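Long-range contacts in type IV pilus secretin PilQ family protein (Vibrio cholerae, PDB 6W6M), which probably forms, as a ring of fourteen subunits, the outer-membrane channel for the type IV pilus required for natural competence: residues E336-R341 with L409-N414; N530-V535 with R549-Q554; S254-I259 with S294-E299. All blocks are in the same frame, centred on the assembly; numbering follows the deposited sequence.

Contact 1: E336-R341 with L409-N414; sequences EELGVR and LSALQN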
loop_
_atom_site.group_PDB
_atom_site.type_symbol
_atom_site.label_atom_id
_atom_site.label_comp_id
_atom_site.label_asym_id
_atom_site.label_seq_id
_atom_site.Cartn_x
_atom_site.Cartn_y
_atom_site.Cartn_z
ATOM N N GLU A 336 -3.794 -51.071 42.360
ATOM C CA GLU A 336 -4.662 -52.063 42.986
ATOM C C GLU A 336 -6.044 -51.496 43.296
ATOM O O GLU A 336 -6.172 -50.381 43.809
ATOM C CB GLU A 336 -4.036 -52.582 44.257
ATOM C CG GLU A 336 -4.830 -53.656 44.926
ATOM C CD GLU A 336 -4.144 -54.172 46.157
ATOM O OE1 GLU A 336 -3.062 -53.643 46.488
ATOM O OE2 GLU A 336 -4.678 -55.100 46.799
ATOM N N GLU A 337 -7.077 -52.285 43.013
ATOM C CA GLU A 337 -8.455 -51.864 43.248
ATOM C C GLU A 337 -9.365 -52.998 43.734
ATOM O O GLU A 337 -9.303 -54.114 43.231
ATOM C CB GLU A 337 -9.030 -51.248 41.975
ATOM C CG GLU A 337 -10.356 -50.538 42.171
ATOM C CD GLU A 337 -10.883 -49.935 40.886
ATOM O OE1 GLU A 337 -10.400 -50.329 39.804
ATOM O OE2 GLU A 337 -11.780 -49.069 40.956
ATOM N N LEU A 338 -10.212 -52.692 44.713
ATOM C CA LEU A 338 -11.159 -53.645 45.287
ATOM C C LEU A 338 -12.573 -53.073 45.294
ATOM O O LEU A 338 -12.776 -51.916 45.654
ATOM C CB LEU A 338 -10.776 -54.008 46.721
ATOM C CG LEU A 338 -9.484 -54.757 47.027
ATOM C CD1 LEU A 338 -9.275 -54.860 48.507
ATOM C CD2 LEU A 338 -9.457 -56.125 46.413
ATOM N N GLY A 339 -13.567 -53.885 44.944
ATOM C CA GLY A 339 -14.928 -53.382 44.882
ATOM C C GLY A 339 -15.957 -54.445 45.184
ATOM O O GLY A 339 -15.692 -55.642 45.051
ATOM N N VAL A 340 -17.155 -54.000 45.577
ATOM C CA VAL A 340 -18.212 -54.889 46.047
ATOM C C VAL A 340 -19.574 -54.425 45.549
ATOM O O VAL A 340 -19.882 -53.231 45.518
ATOM C CB VAL A 340 -18.218 -54.999 47.586
ATOM C CG1 VAL A 340 -19.381 -55.817 48.052
ATOM C CG2 VAL A 340 -16.950 -55.637 48.071
ATOM N N ARG A 341 -20.418 -55.393 45.200
ATOM C CA ARG A 341 -21.737 -55.094 44.651
ATOM C C ARG A 341 -22.726 -56.079 45.262
ATOM O O ARG A 341 -22.646 -57.271 44.969
ATOM C CB ARG A 341 -21.701 -55.220 43.134
ATOM C CG ARG A 341 -22.457 -54.173 42.379
ATOM C CD ARG A 341 -21.877 -54.007 41.002
ATOM N NE ARG A 341 -21.831 -55.260 40.267
ATOM C CZ ARG A 341 -22.544 -55.513 39.178
ATOM N NH1 ARG A 341 -23.356 -54.592 38.690
ATOM N NH2 ARG A 341 -22.437 -56.685 38.572
ATOM N N LEU A 409 -17.941 -59.849 44.422
ATOM C CA LEU A 409 -16.669 -59.215 44.723
ATOM C C LEU A 409 -15.864 -59.050 43.444
ATOM O O LEU A 409 -15.952 -59.882 42.540
ATOM C CB LEU A 409 -15.863 -60.046 45.715
ATOM C CG LEU A 409 -16.445 -60.203 47.113
ATOM C CD1 LEU A 409 -15.606 -61.165 47.911
ATOM C CD2 LEU A 409 -16.518 -58.871 47.815
ATOM N N SER A 410 -15.096 -57.996 43.366
ATOM C CA SER A 410 -14.240 -57.806 42.204
ATOM C C SER A 410 -12.937 -57.146 42.621
ATOM O O SER A 410 -12.885 -56.415 43.609
ATOM C CB SER A 410 -14.928 -56.980 41.120
ATOM O OG SER A 410 -15.191 -55.675 41.580
ATOM N N ALA A 411 -11.890 -57.404 41.844
ATOM C CA ALA A 411 -10.543 -57.014 42.227
ATOM C C ALA A 411 -9.683 -56.814 40.989
ATOM O O ALA A 411 -10.025 -57.257 39.890
ATOM C CB ALA A 411 -9.916 -58.052 43.147
ATOM N N LEU A 412 -8.554 -56.129 41.183
ATOM C CA LEU A 412 -7.541 -55.977 40.143
ATOM C C LEU A 412 -6.230 -55.546 40.776
ATOM O O LEU A 412 -6.233 -54.821 41.768
ATOM C CB LEU A 412 -7.965 -54.952 39.090
ATOM C CG LEU A 412 -6.963 -54.644 37.980
ATOM C CD1 LEU A 412 -6.696 -55.872 37.155
ATOM C CD2 LEU A 412 -7.480 -53.535 37.106
ATOM N N GLN A 413 -5.098 -56.001 40.232
ATOM C CA GLN A 413 -3.775 -55.603 40.715
ATOM C C GLN A 413 -2.701 -55.740 39.630
ATOM O O GLN A 413 -2.378 -56.857 39.242
ATOM C CB GLN A 413 -3.373 -56.446 41.922
ATOM C CG GLN A 413 -2.075 -55.993 42.566
ATOM C CD GLN A 413 -1.777 -56.724 43.855
ATOM O OE1 GLN A 413 -2.584 -57.517 44.331
ATOM N NE2 GLN A 413 -0.608 -56.463 44.427
ATOM N N ASN A 414 -2.134 -54.635 39.137
ATOM C CA ASN A 414 -1.108 -54.781 38.113
ATOM C C ASN A 414 0.117 -53.937 38.425
ATOM O O ASN A 414 0.143 -53.176 39.393
ATOM C CB ASN A 414 -1.633 -54.461 36.715
ATOM C CG ASN A 414 -1.908 -53.020 36.514
ATOM O OD1 ASN A 414 -2.301 -52.320 37.434
ATOM N ND2 ASN A 414 -1.722 -52.556 35.291
#

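Contact 2: N530-V535 with R549-Q554; sequences NSVDKV and RRTYEQ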
loop_
_atom_site.group_PDB
_atom_site.type_symbol
_atom_site.label_atom_id
_atom_site.label_comp_id
_atom_site.label_asym_id
_atom_site.label_seq_id
_atom_site.Cartn_x
_atom_site.Cartn_y
_atom_site.Cartn_z
ATOM N N ASN A 530 -4.332 -42.480 46.876
ATOM C CA ASN A 530 -5.208 -43.377 47.612
ATOM C C ASN A 530 -6.628 -42.839 47.569
ATOM O O ASN A 530 -6.844 -41.634 47.532
ATOM C CB ASN A 530 -4.760 -43.526 49.062
ATOM C CG ASN A 530 -3.485 -44.320 49.197
ATOM O OD1 ASN A 530 -3.514 -45.507 49.492
ATOM N ND2 ASN A 530 -2.353 -43.666 48.990
ATOM N N SER A 531 -7.609 -43.736 47.588
ATOM C CA SER A 531 -8.992 -43.278 47.596
ATOM C C SER A 531 -9.906 -44.360 48.150
ATOM O O SER A 531 -9.631 -45.549 47.990
ATOM C CB SER A 531 -9.445 -42.876 46.193
ATOM O OG SER A 531 -10.799 -42.476 46.197
ATOM N N VAL A 532 -10.988 -43.938 48.798
ATOM C CA VAL A 532 -11.989 -44.833 49.372
ATOM C C VAL A 532 -13.363 -44.210 49.184
ATOM O O VAL A 532 -13.527 -43.002 49.353
ATOM C CB VAL A 532 -11.739 -45.091 50.873
ATOM C CG1 VAL A 532 -12.848 -45.913 51.460
ATOM C CG2 VAL A 532 -10.430 -45.790 51.090
ATOM N N ASP A 533 -14.356 -45.024 48.841
ATOM C CA ASP A 533 -15.734 -44.574 49.015
ATOM C C ASP A 533 -16.534 -45.676 49.685
ATOM O O ASP A 533 -16.465 -46.833 49.278
ATOM C CB ASP A 533 -16.396 -44.154 47.705
ATOM C CG ASP A 533 -16.473 -45.261 46.718
ATOM O OD1 ASP A 533 -15.949 -46.346 47.007
ATOM O OD2 ASP A 533 -17.076 -45.055 45.649
ATOM N N LYS A 534 -17.288 -45.315 50.716
ATOM C CA LYS A 534 -17.840 -46.324 51.601
ATOM C C LYS A 534 -19.224 -45.924 52.080
ATOM O O LYS A 534 -19.775 -44.900 51.684
ATOM C CB LYS A 534 -16.919 -46.570 52.789
ATOM C CG LYS A 534 -16.515 -45.341 53.541
ATOM C CD LYS A 534 -15.882 -45.745 54.845
ATOM C CE LYS A 534 -15.060 -44.639 55.445
ATOM N NZ LYS A 534 -14.017 -45.172 56.359
ATOM N N VAL A 535 -19.796 -46.783 52.910
ATOM C CA VAL A 535 -21.075 -46.489 53.562
ATOM C C VAL A 535 -20.799 -45.835 54.910
ATOM O O VAL A 535 -19.949 -46.332 55.663
ATOM C CB VAL A 535 -21.893 -47.768 53.716
ATOM C CG1 VAL A 535 -23.159 -47.509 54.493
ATOM C CG2 VAL A 535 -22.234 -48.318 52.353
ATOM N N ARG A 549 -17.373 -51.003 50.908
ATOM C CA ARG A 549 -16.443 -49.956 50.503
ATOM C C ARG A 549 -15.707 -50.375 49.244
ATOM O O ARG A 549 -15.490 -51.561 48.994
ATOM C CB ARG A 549 -15.446 -49.648 51.614
ATOM C CG ARG A 549 -14.402 -50.696 51.795
ATOM C CD ARG A 549 -13.713 -50.547 53.108
ATOM N NE ARG A 549 -12.721 -51.589 53.297
ATOM C CZ ARG A 549 -12.203 -51.920 54.471
ATOM N NH1 ARG A 549 -12.589 -51.296 55.569
ATOM N NH2 ARG A 549 -11.305 -52.885 54.543
ATOM N N ARG A 550 -15.307 -49.377 48.460
ATOM C CA ARG A 550 -14.383 -49.565 47.352
ATOM C C ARG A 550 -13.104 -48.811 47.657
ATOM O O ARG A 550 -13.150 -47.678 48.146
ATOM C CB ARG A 550 -14.968 -49.087 46.028
ATOM C CG ARG A 550 -13.975 -49.120 44.896
ATOM C CD ARG A 550 -14.644 -48.883 43.572
ATOM N NE ARG A 550 -15.381 -47.632 43.560
ATOM C CZ ARG A 550 -16.271 -47.300 42.638
ATOM N NH1 ARG A 550 -16.545 -48.131 41.649
ATOM N NH2 ARG A 550 -16.892 -46.138 42.710
ATOM N N THR A 551 -11.975 -49.448 47.373
ATOM C CA THR A 551 -10.645 -48.964 47.702
ATOM C C THR A 551 -9.767 -48.949 46.455
ATOM O O THR A 551 -9.768 -49.897 45.665
ATOM C CB THR A 551 -10.019 -49.844 48.787
ATOM O OG1 THR A 551 -9.946 -51.195 48.325
ATOM C CG2 THR A 551 -10.810 -49.791 50.069
ATOM N N TYR A 552 -9.007 -47.865 46.293
ATOM C CA TYR A 552 -8.163 -47.661 45.122
ATOM C C TYR A 552 -6.801 -47.163 45.572
ATOM O O TYR A 552 -6.728 -46.312 46.459
ATOM C CB TYR A 552 -8.814 -46.655 44.177
ATOM C CG TYR A 552 -7.988 -46.294 42.975
ATOM C CD1 TYR A 552 -7.881 -47.154 41.892
ATOM C CD2 TYR A 552 -7.294 -45.103 42.928
ATOM C CE1 TYR A 552 -7.126 -46.831 40.800
ATOM C CE2 TYR A 552 -6.530 -44.775 41.843
ATOM C CZ TYR A 552 -6.450 -45.639 40.780
ATOM O OH TYR A 552 -5.686 -45.305 39.692
ATOM N N GLU A 553 -5.733 -47.677 44.971
ATOM C CA GLU A 553 -4.390 -47.263 45.349
ATOM C C GLU A 553 -3.426 -47.356 44.177
ATOM O O GLU A 553 -3.404 -48.358 43.458
ATOM C CB GLU A 553 -3.876 -48.104 46.491
ATOM C CG GLU A 553 -2.533 -47.682 46.971
ATOM C CD GLU A 553 -2.067 -48.504 48.139
ATOM O OE1 GLU A 553 -2.801 -49.432 48.536
ATOM O OE2 GLU A 553 -0.972 -48.221 48.668
ATOM N N GLN A 554 -2.605 -46.322 43.999
ATOM C CA GLN A 554 -1.720 -46.264 42.845
ATOM C C GLN A 554 -0.395 -45.618 43.220
ATOM O O GLN A 554 -0.334 -44.785 44.122
ATOM C CB GLN A 554 -2.373 -45.494 41.706
ATOM C CG GLN A 554 -1.589 -45.512 40.443
ATOM C CD GLN A 554 -2.347 -44.890 39.315
ATOM O OE1 GLN A 554 -3.508 -44.524 39.465
ATOM N NE2 GLN A 554 -1.689 -44.740 38.175
#

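Contact 3: S254-I259 with S294-E299; sequences SEIIKI and SLLIRE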
loop_
_atom_site.group_PDB
_atom_site.type_symbol
_atom_site.label_atom_id
_atom_site.label_comp_id
_atom_site.label_asym_id
_atom_site.label_seq_id
_atom_site.Cartn_x
_atom_site.Cartn_y
_atom_site.Cartn_z
ATOM N N SER A 254 56.330 -8.563 -4.854
ATOM C CA SER A 254 55.180 -9.452 -4.968
ATOM C C SER A 254 55.651 -10.895 -5.025
ATOM O O SER A 254 56.555 -11.218 -5.798
ATOM C CB SER A 254 54.359 -9.123 -6.217
ATOM O OG SER A 254 55.113 -9.353 -7.392
ATOM N N GLU A 255 55.034 -11.760 -4.220
ATOM C CA GLU A 255 55.405 -13.174 -4.214
ATOM C C GLU A 255 54.304 -13.996 -3.552
ATOM O O GLU A 255 53.345 -13.457 -2.996
ATOM C CB GLU A 255 56.749 -13.392 -3.517
ATOM C CG GLU A 255 56.839 -12.829 -2.117
ATOM C CD GLU A 255 58.164 -13.155 -1.472
ATOM O OE1 GLU A 255 58.661 -14.276 -1.696
ATOM O OE2 GLU A 255 58.715 -12.291 -0.757
ATOM N N ILE A 256 54.466 -15.317 -3.591
ATOM C CA ILE A 256 53.429 -16.255 -3.174
ATOM C C ILE A 256 53.913 -17.075 -1.986
ATOM O O ILE A 256 55.072 -17.499 -1.930
ATOM C CB ILE A 256 52.990 -17.171 -4.336
ATOM C CG1 ILE A 256 54.180 -17.912 -4.928
ATOM C CG2 ILE A 256 52.289 -16.368 -5.423
ATOM C CD1 ILE A 256 53.953 -18.372 -6.338
ATOM N N ILE A 257 53.002 -17.306 -1.044
ATOM C CA ILE A 257 53.244 -18.069 0.174
ATOM C C ILE A 257 52.362 -19.306 0.141
ATOM O O ILE A 257 51.135 -19.195 0.032
ATOM C CB ILE A 257 52.941 -17.236 1.432
ATOM C CG1 ILE A 257 53.521 -15.833 1.295
ATOM C CG2 ILE A 257 53.474 -17.922 2.659
ATOM C CD1 ILE A 257 53.251 -14.953 2.472
ATOM N N LYS A 258 52.974 -20.478 0.252
ATOM C CA LYS A 258 52.231 -21.727 0.228
ATOM C C LYS A 258 51.830 -22.123 1.640
ATOM O O LYS A 258 52.652 -22.083 2.558
ATOM C CB LYS A 258 53.049 -22.842 -0.418
ATOM C CG LYS A 258 52.231 -24.095 -0.608
ATOM C CD LYS A 258 52.901 -25.127 -1.481
ATOM C CE LYS A 258 51.914 -26.236 -1.801
ATOM N NZ LYS A 258 52.568 -27.414 -2.423
ATOM N N ILE A 259 50.571 -22.519 1.803
ATOM C CA ILE A 259 49.987 -22.837 3.100
ATOM C C ILE A 259 49.633 -24.316 3.127
ATOM O O ILE A 259 49.094 -24.847 2.153
ATOM C CB ILE A 259 48.744 -21.973 3.373
ATOM C CG1 ILE A 259 49.133 -20.503 3.407
ATOM C CG2 ILE A 259 48.087 -22.368 4.667
ATOM C CD1 ILE A 259 47.982 -19.593 3.556
ATOM N N SER A 294 46.984 -21.129 -1.722
ATOM C CA SER A 294 48.142 -20.247 -1.641
ATOM C C SER A 294 47.715 -18.800 -1.464
ATOM O O SER A 294 46.610 -18.402 -1.834
ATOM C CB SER A 294 49.031 -20.364 -2.881
ATOM O OG SER A 294 49.601 -21.651 -2.972
ATOM N N LEU A 295 48.619 -18.010 -0.897
ATOM C CA LEU A 295 48.456 -16.572 -0.778
ATOM C C LEU A 295 49.401 -15.864 -1.737
ATOM O O LEU A 295 50.484 -16.360 -2.042
ATOM C CB LEU A 295 48.726 -16.104 0.650
ATOM C CG LEU A 295 47.585 -16.374 1.620
ATOM C CD1 LEU A 295 47.956 -15.947 3.021
ATOM C CD2 LEU A 295 46.357 -15.649 1.146
ATOM N N LEU A 296 48.986 -14.694 -2.206
ATOM C CA LEU A 296 49.781 -13.880 -3.117
ATOM C C LEU A 296 49.831 -12.474 -2.540
ATOM O O LEU A 296 48.815 -11.778 -2.519
ATOM C CB LEU A 296 49.173 -13.904 -4.517
ATOM C CG LEU A 296 49.843 -13.307 -5.748
ATOM C CD1 LEU A 296 49.483 -14.128 -6.965
ATOM C CD2 LEU A 296 49.372 -11.884 -5.940
ATOM N N ILE A 297 50.999 -12.063 -2.047
ATOM C CA ILE A 297 51.136 -10.840 -1.264
ATOM C C ILE A 297 52.042 -9.858 -1.995
ATOM O O ILE A 297 53.006 -10.256 -2.663
ATOM C CB ILE A 297 51.675 -11.135 0.150
ATOM C CG1 ILE A 297 50.658 -11.945 0.947
ATOM C CG2 ILE A 297 52.028 -9.855 0.877
ATOM C CD1 ILE A 297 51.202 -12.495 2.229
ATOM N N ARG A 298 51.719 -8.568 -1.869
ATOM C CA ARG A 298 52.495 -7.479 -2.464
ATOM C C ARG A 298 52.712 -6.411 -1.395
ATOM O O ARG A 298 51.774 -5.701 -1.022
ATOM C CB ARG A 298 51.785 -6.904 -3.679
ATOM C CG ARG A 298 52.441 -5.671 -4.260
ATOM C CD ARG A 298 51.719 -5.212 -5.509
ATOM N NE ARG A 298 52.464 -4.190 -6.233
ATOM C CZ ARG A 298 53.510 -4.445 -7.008
ATOM N NH1 ARG A 298 53.941 -5.686 -7.157
ATOM N NH2 ARG A 298 54.132 -3.458 -7.630
ATOM N N GLU A 299 53.949 -6.295 -0.910
ATOM C CA GLU A 299 54.245 -5.387 0.194
ATOM C C GLU A 299 55.740 -5.105 0.243
ATOM O O GLU A 299 56.496 -5.485 -0.652
ATOM C CB GLU A 299 53.767 -5.973 1.524
#

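Contact 1: E336-R341 with L409-N414
E337 N donates to the carbonyl oxygen L412 O of the facing strand across 2.9 Å, in a nearly straight bond (169° at the hydrogen), and E336 CA makes a CA-H...O contact with the same oxygen at 3.4 Å. The pair belongs to two long antiparallel strands, 320-347 and 404-429, consistent with the secretin barrel wall to which each subunit lends several strands. In return E337 O accepts L412 N in its carbonyl plane and is also approached by the CA-H of A411. The next hydrogen-bonded pair is G339 with S410, joined by G339 N to S410 O and by S410 N to G339 O.

On one face E336, L338 and V340 meet Q413, A411 and L409. E336 has CG anti to the backbone N (chi1 -177°) and runs out extended beside Q413, the two pointing the same way with carboxylate and amide planes stacked almost parallel. L338 touches A411 by a single branch, CD2 to A411 CB at 3.8 Å. V340 and L409 also lie side by side, V340 CG2 meeting L409 CD2. A neighbouring subunit extends the sheet by pairing with Q413 and N414, and P536 of that subunit packs on A411 and Q413.

The other face carries E337, L412 and S410. Here the E337 carboxylate is held by weak hydrogen bonds from S384, T385 and S386. G339 has no side chain to stand next to S410, whose hydroxyl occupies that side of the sheet. With chi1 near 64°, S410 OG lies between its own backbone N and carbonyl carbon; G339 O is a neighbour but not a hydrogen-bond partner of this hydroxyl, which is instead hydrogen-bonded to S384 N.

Contact 2: N530-V535 with R549-Q554
D533 and R550 form a cross-strand pair whose side chains cross obliquely, with carboxylate and guanidinium planes only 12° apart. The salt bridge runs from R550 NH2 to D533 OD2 at 3.1 Å, meeting the syn side of the oxygen. D533 has CG between its backbone N and carbonyl carbon (chi1 61°), and the other oxygen, OD1, turns toward R550 CB and takes a weak bond from R550 N. A bend at chi3 turns the R550 chain, and its NH1 is bound by A383 O.

On the other face N530 and E553 lie side by side, N530 OD1 resting 3.5 Å from E553 CG with the amide and carboxylate planes 43° apart; V532 and T551 do likewise, CG2 to CG2. K534 and R549 meet only at CB, 3.6 Å from K534 CB to R549 CB. Their basic ends then diverge, K534 NZ forming a salt bridge with D540.

These antiparallel neighbours, strands 518-534 and 549-568, are probably part of the secretin barrel wall, with residues 530-534 at a subunit border, where they pair with a strand of a neighbouring subunit. Although D533 is buried, the R550 guanidinium at OD2, with the weak bond at OD1, would favour the ionised carboxylate.

Contact 3: S254-I259 with S294-E299
I257 and I297 meet by their terminal methyls, I257 CD1 lying 3.2 Å from I297 CD1; the contact is diagonal, I297 lying two residues beyond L295, the direct partner of I257. I259, just past the end of its strand, does the same to L295, with I259 CD1 against L295 CD1 at 3.7 Å. In each of these pairs the two chains slant across one another. I257, L295 and I297 share one face, and I259 turns toward L295. Extended CG1-CD1 arms in I257 and I297 (chi2 179° and 169°) bring their CD1 atoms together.

Behind these side chains is the backbone ladder that sets the register. I257 N to L295 O and L295 N to I257 O close one hydrogen-bonded pair, the latter at 2.9 Å and almost straight; E255 and I297 close the other. The carbonyls also receive CA-H groups, as where I256 CA approaches L295 O at 3.2 Å.

The reverse face is more mixed. I256 CG2 rests 3.9 Å from L296 CD1, and S254 CB abuts the edge of the R298 guanidinium, in its plane, at NH1. This side is covered by a neighbouring subunit: its S313 packs on I256, its V306 on S254 and its L280 on L296 and R298.

The order strand, helix, two strands, helix fits the small alpha/beta ring-building domains of secretins, in which two helices lie against a three-stranded sheet. Strand 294-299 is the middle strand, with 253-258 on one flank and 285-289 on the other. Helix 264-271 covers I259 and L295 through I267, while helix 303-314 closes over I257 with R308 and I311 and over E255 with I304.

Read from the N terminus, contact 3 comes first, its 34-residue connection holding helix 264-271 and strand 285-289 and joining the first and third strands of the small alpha/beta domain, which helix 303-314 then completes. Contact 1 follows, closing a loop of 67 residues between its two segments and pairing strand 320-347 with 404-429; contact 2, with 13 residues between its segments, pairs strands 518-534 and 549-568. The three are in series; none nests or crosses. Contacts 1 and 2 are centred 10 Å apart in one sheet, where strand 320-347 lies beside 549-568 and E336 N meets E553 O at 3.0 Å. Contact 3 is about 87 Å from either, between centres, across the chain's centre.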